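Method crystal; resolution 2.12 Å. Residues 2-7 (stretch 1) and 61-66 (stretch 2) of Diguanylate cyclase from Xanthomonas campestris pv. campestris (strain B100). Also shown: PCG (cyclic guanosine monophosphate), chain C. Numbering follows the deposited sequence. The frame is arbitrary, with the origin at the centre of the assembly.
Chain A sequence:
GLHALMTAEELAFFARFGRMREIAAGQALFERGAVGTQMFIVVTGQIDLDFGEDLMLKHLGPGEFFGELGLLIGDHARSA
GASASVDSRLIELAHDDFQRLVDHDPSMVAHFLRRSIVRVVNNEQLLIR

Stretch 1 2-7: LHALMT
Stretch 2 61-66: GPGEFF

An irregular segment, Leu2 to Thr7, crosses a type II turn, Gly61 to Glu64, that runs into a strand at Phe65 and Phe66. The touching parts run 89° apart, with Leu5 CA 4.5 Å from Glu64 CA. Glu64 N closes the turn on Gly61 O at 3.0 Å, and Gly63, at phi/psi 87/-9, takes a corner that calls for glycine; a CB there would also sit tight against Leu5 CD1. Its carbonyl is the polar anchor: Met6 N donates to Gly63 O (3.0 Å, 152°), while Leu5 CA makes a CA-H...O contact with the same Gly63 O, also 3.0 Å. Leu5 itself has positive phi (65/108).

Glu64 (m, t, chi3 81°) folds its carboxylate back over the turn, where OE2 accepts from Gly61 N at 2.8 Å. This leaves its aliphatic stem to pack: CG lies 3.8 Å from Leu5 CD1. The CA-to-CB bond of Leu5 points away, yet chi1 -101° and chi2 p bring its end nearer.

Ala4 points toward the turn-strand junction, its small CB fitting 3.3 Å from Phe65 N and 3.4 Å from Phe65 CD2. Phe65 (p, chi2 89°) also meets selenomethionine Met6, whose m, m, m chain places SE 3.4 Å from Phe65 CD2, an oblique approach. Thr7, chi1 p, caps the following helix.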

ATOM      1  N   LEU A   2      -0.106  -6.440 -14.771  1.00118.68           N
ATOM      2  CA  LEU A   2       0.703  -5.865 -13.698  1.00113.15           C
ATOM      3  C   LEU A   2       1.338  -4.539 -14.128  1.00108.84           C
ATOM      4  O   LEU A   2       2.397  -4.146 -13.632  1.00103.04           O
ATOM      5  CB  LEU A   2       1.769  -6.860 -13.224  1.00109.52           C
ATOM      6  CG  LEU A   2       2.152  -6.777 -11.743  1.00104.51           C
ATOM      7  CD1 LEU A   2       0.903  -6.848 -10.873  1.00102.33           C
ATOM      8  CD2 LEU A   2       3.144  -7.875 -11.366  1.00102.05           C
ATOM      9  N   HIS A   3       0.682  -3.862 -15.068  1.00113.37           N
ATOM     10  CA  HIS A   3       1.040  -2.495 -15.441  1.00108.85           C
ATOM     11  C   HIS A   3       0.068  -1.524 -14.776  1.00 96.25           C
ATOM     12  O   HIS A   3      -1.120  -1.814 -14.659  1.00 93.66           O
ATOM     13  CB  HIS A   3       1.027  -2.315 -16.963  1.00112.85           C
ATOM     14  CG  HIS A   3       2.211  -2.917 -17.653  1.00118.90           C
ATOM     15  ND1 HIS A   3       2.647  -2.493 -18.891  1.00121.24           N
ATOM     16  CD2 HIS A   3       3.055  -3.911 -17.280  1.00121.27           C
ATOM     17  CE1 HIS A   3       3.706  -3.197 -19.250  1.00121.57           C
ATOM     18  NE2 HIS A   3       3.975  -4.064 -18.290  1.00122.06           N
ATOM     19  N   ALA A   4       0.590  -0.379 -14.349  1.00 85.82           N
ATOM     20  CA  ALA A   4      -0.152   0.600 -13.554  1.00 78.15           C
ATOM     21  C   ALA A   4      -1.567   0.919 -14.053  1.00 75.56           C
ATOM     22  O   ALA A   4      -2.530   0.260 -13.668  1.00 85.42           O
ATOM     23  CB  ALA A   4       0.667   1.875 -13.419  1.00 73.78           C
ATOM     24  N   LEU A   5      -1.682   1.934 -14.900  1.00 65.46           N
ATOM     25  CA  LEU A   5      -2.979   2.412 -15.403  1.00 54.90           C
ATOM     26  C   LEU A   5      -3.923   3.008 -14.350  1.00 41.94           C
ATOM     27  O   LEU A   5      -4.486   2.317 -13.501  1.00 44.02           O
ATOM     28  CB  LEU A   5      -3.694   1.377 -16.283  1.00 51.59           C
ATOM     29  CG  LEU A   5      -3.567   1.633 -17.790  1.00 51.14           C
ATOM     30  CD1 LEU A   5      -2.126   1.942 -18.222  1.00 42.14           C
ATOM     31  CD2 LEU A   5      -4.093   0.456 -18.584  1.00 51.03           C
HETATM   32  N   MSE A   6      -4.066   4.321 -14.427  1.00 26.73           N
HETATM   33  CA  MSE A   6      -5.074   5.041 -13.693  1.00 25.91           C
HETATM   34  C   MSE A   6      -6.412   4.788 -14.375  1.00 26.52           C
HETATM   35  O   MSE A   6      -6.447   4.354 -15.537  1.00 21.74           O
HETATM   36  CB  MSE A   6      -4.759   6.537 -13.742  1.00 24.03           C
HETATM   37  CG  MSE A   6      -3.294   6.866 -13.545  1.00 22.22           C
HETATM   38 SE   MSE A   6      -2.827   6.596 -11.719  0.49 44.88          SE
HETATM   39  CE  MSE A   6      -3.883   8.012 -10.901  1.00 57.56           C
ATOM     40  N   THR A   7      -7.501   5.068 -13.660  1.00 25.74           N
ATOM     41  CA  THR A   7      -8.838   5.128 -14.261  1.00 19.62           C
ATOM     42  C   THR A   7      -9.018   6.499 -14.959  1.00 17.68           C
ATOM     43  O   THR A   7      -8.186   7.411 -14.798  1.00 16.48           O
ATOM     44  CB  THR A   7      -9.936   4.954 -13.196  1.00 26.34           C
ATOM     45  OG1 THR A   7      -9.915   6.075 -12.314  1.00 22.56           O
ATOM     46  CG2 THR A   7      -9.714   3.669 -12.377  1.00 25.73           C
ATOM     47  N   GLY A  61       4.455   3.534 -20.126  1.00 23.90           N
ATOM     48  CA  GLY A  61       3.794   4.349 -21.137  1.00 24.50           C
ATOM     49  C   GLY A  61       2.544   5.049 -20.609  1.00 22.65           C
ATOM     50  O   GLY A  61       2.220   4.930 -19.429  1.00 25.20           O
ATOM     51  N   PRO A  62       1.833   5.767 -21.492  1.00 30.76           N
ATOM     52  CA  PRO A  62       0.703   6.633 -21.133  1.00 30.28           C
ATOM     53  C   PRO A  62      -0.293   6.000 -20.159  1.00 25.13           C
ATOM     54  O   PRO A  62      -0.700   4.856 -20.334  1.00 18.06           O
ATOM     55  CB  PRO A  62       0.048   6.896 -22.489  1.00 30.21           C
ATOM     56  CG  PRO A  62       1.243   6.936 -23.450  1.00 24.19           C
ATOM     57  CD  PRO A  62       2.208   5.905 -22.921  1.00 20.96           C
ATOM     58  N   GLY A  63      -0.679   6.740 -19.130  1.00 24.36           N
ATOM     59  CA  GLY A  63      -1.610   6.198 -18.153  1.00 19.95           C
ATOM     60  C   GLY A  63      -0.977   5.411 -17.009  1.00 34.51           C
ATOM     61  O   GLY A  63      -1.663   5.061 -16.032  1.00 31.46           O
ATOM     62  N   GLU A  64       0.323   5.133 -17.100  1.00 21.05           N
ATOM     63  CA  GLU A  64       1.005   4.452 -15.999  1.00 26.71           C
ATOM     64  C   GLU A  64       1.579   5.443 -14.991  1.00 25.85           C
ATOM     65  O   GLU A  64       2.022   6.537 -15.361  1.00 27.09           O
ATOM     66  CB  GLU A  64       2.089   3.502 -16.520  1.00 31.66           C
ATOM     67  CG  GLU A  64       1.538   2.230 -17.168  1.00 34.99           C
ATOM     68  CD  GLU A  64       2.631   1.393 -17.830  1.00 33.41           C
ATOM     69  OE1 GLU A  64       3.325   0.647 -17.111  1.00 27.15           O
ATOM     70  OE2 GLU A  64       2.807   1.492 -19.067  1.00 35.28           O
ATOM     71  N   PHE A  65       1.572   5.053 -13.721  1.00 23.67           N
ATOM     72  CA  PHE A  65       2.005   5.934 -12.643  1.00 24.41           C
ATOM     73  C   PHE A  65       3.187   5.367 -11.880  1.00 19.56           C
ATOM     74  O   PHE A  65       3.433   4.168 -11.904  1.00 26.78           O
ATOM     75  CB  PHE A  65       0.847   6.212 -11.689  1.00 29.01           C
ATOM     76  CG  PHE A  65       0.450   5.026 -10.858  1.00 25.52           C
ATOM     77  CD1 PHE A  65       1.059   4.784  -9.627  1.00 27.62           C
ATOM     78  CD2 PHE A  65      -0.544   4.164 -11.289  1.00 26.20           C
ATOM     79  CE1 PHE A  65       0.694   3.693  -8.853  1.00 26.85           C
ATOM     80  CE2 PHE A  65      -0.925   3.075 -10.509  1.00 28.91           C
ATOM     81  CZ  PHE A  65      -0.297   2.840  -9.288  1.00 26.26           C
ATOM     82  N   PHE A  66       3.936   6.240 -11.229  1.00 21.27           N
ATOM     83  CA  PHE A  66       5.122   5.819 -10.488  1.00 22.51           C
ATOM     84  C   PHE A  66       5.498   6.916  -9.527  1.00 21.37           C
ATOM     85  O   PHE A  66       5.088   8.062  -9.703  1.00 22.92           O
ATOM     86  CB  PHE A  66       6.294   5.532 -11.434  1.00 18.52           C
ATOM     87  CG  PHE A  66       6.730   6.722 -12.274  1.00 20.99           C
ATOM     88  CD1 PHE A  66       7.819   7.500 -11.900  1.00 19.27           C
ATOM     89  CD2 PHE A  66       6.074   7.037 -13.452  1.00 26.33           C
ATOM     90  CE1 PHE A  66       8.245   8.581 -12.686  1.00 27.32           C
ATOM     91  CE2 PHE A  66       6.492   8.122 -14.246  1.00 25.37           C
ATOM     92  CZ  PHE A  66       7.572   8.885 -13.873  1.00 17.63           C
TER
HETATM   93  PA  PCG C 201       9.655   5.619  -6.040  1.00 64.75           P
HETATM   94  O1A PCG C 201       9.156   7.002  -5.789  1.00 64.75           O
HETATM   95  O2A PCG C 201      10.413   4.663  -5.173  1.00 64.75           O
HETATM   96  O5' PCG C 201      10.255   5.897  -7.167  1.00 64.75           O
HETATM   97  C5' PCG C 201      10.667   4.769  -7.945  1.00 64.75           C
HETATM   98  C4' PCG C 201       9.368   4.093  -8.290  1.00 64.75           C
HETATM   99  O4' PCG C 201       9.334   2.900  -9.031  1.00 64.75           O
HETATM  100  C3' PCG C 201       8.559   3.794  -7.066  1.00 64.75           C
HETATM  101  O3' PCG C 201       8.359   5.022  -6.316  1.00 64.75           O
HETATM  102  C2' PCG C 201       7.375   3.116  -7.699  1.00 64.75           C
HETATM  103  O2' PCG C 201       6.272   3.954  -8.054  1.00 64.75           O
HETATM  104  C1' PCG C 201       7.967   2.511  -8.982  1.00 64.75           C
HETATM  105  N9  PCG C 201       8.197   1.048  -9.228  1.00 64.75           N
HETATM  106  C8  PCG C 201       7.857   0.404 -10.350  1.00 64.75           C
HETATM  107  N7  PCG C 201       8.178  -0.900 -10.289  1.00 64.75           N
HETATM  108  C5  PCG C 201       8.738  -1.125  -9.115  1.00 64.75           C
HETATM  109  C6  PCG C 201       9.306  -2.301  -8.405  1.00 64.75           C
HETATM  110  O6  PCG C 201       9.308  -3.403  -8.964  1.00 64.75           O
HETATM  111  N1  PCG C 201       9.809  -2.135  -7.150  1.00 64.75           N
HETATM  112  C2  PCG C 201       9.811  -0.931  -6.529  1.00 64.75           C
HETATM  113  N2  PCG C 201      10.325  -0.831  -5.285  1.00 64.75           N
HETATM  114  N3  PCG C 201       9.300   0.208  -7.129  1.00 64.75           N
HETATM  115  C4  PCG C 201       8.763   0.160  -8.392  1.00 64.75           C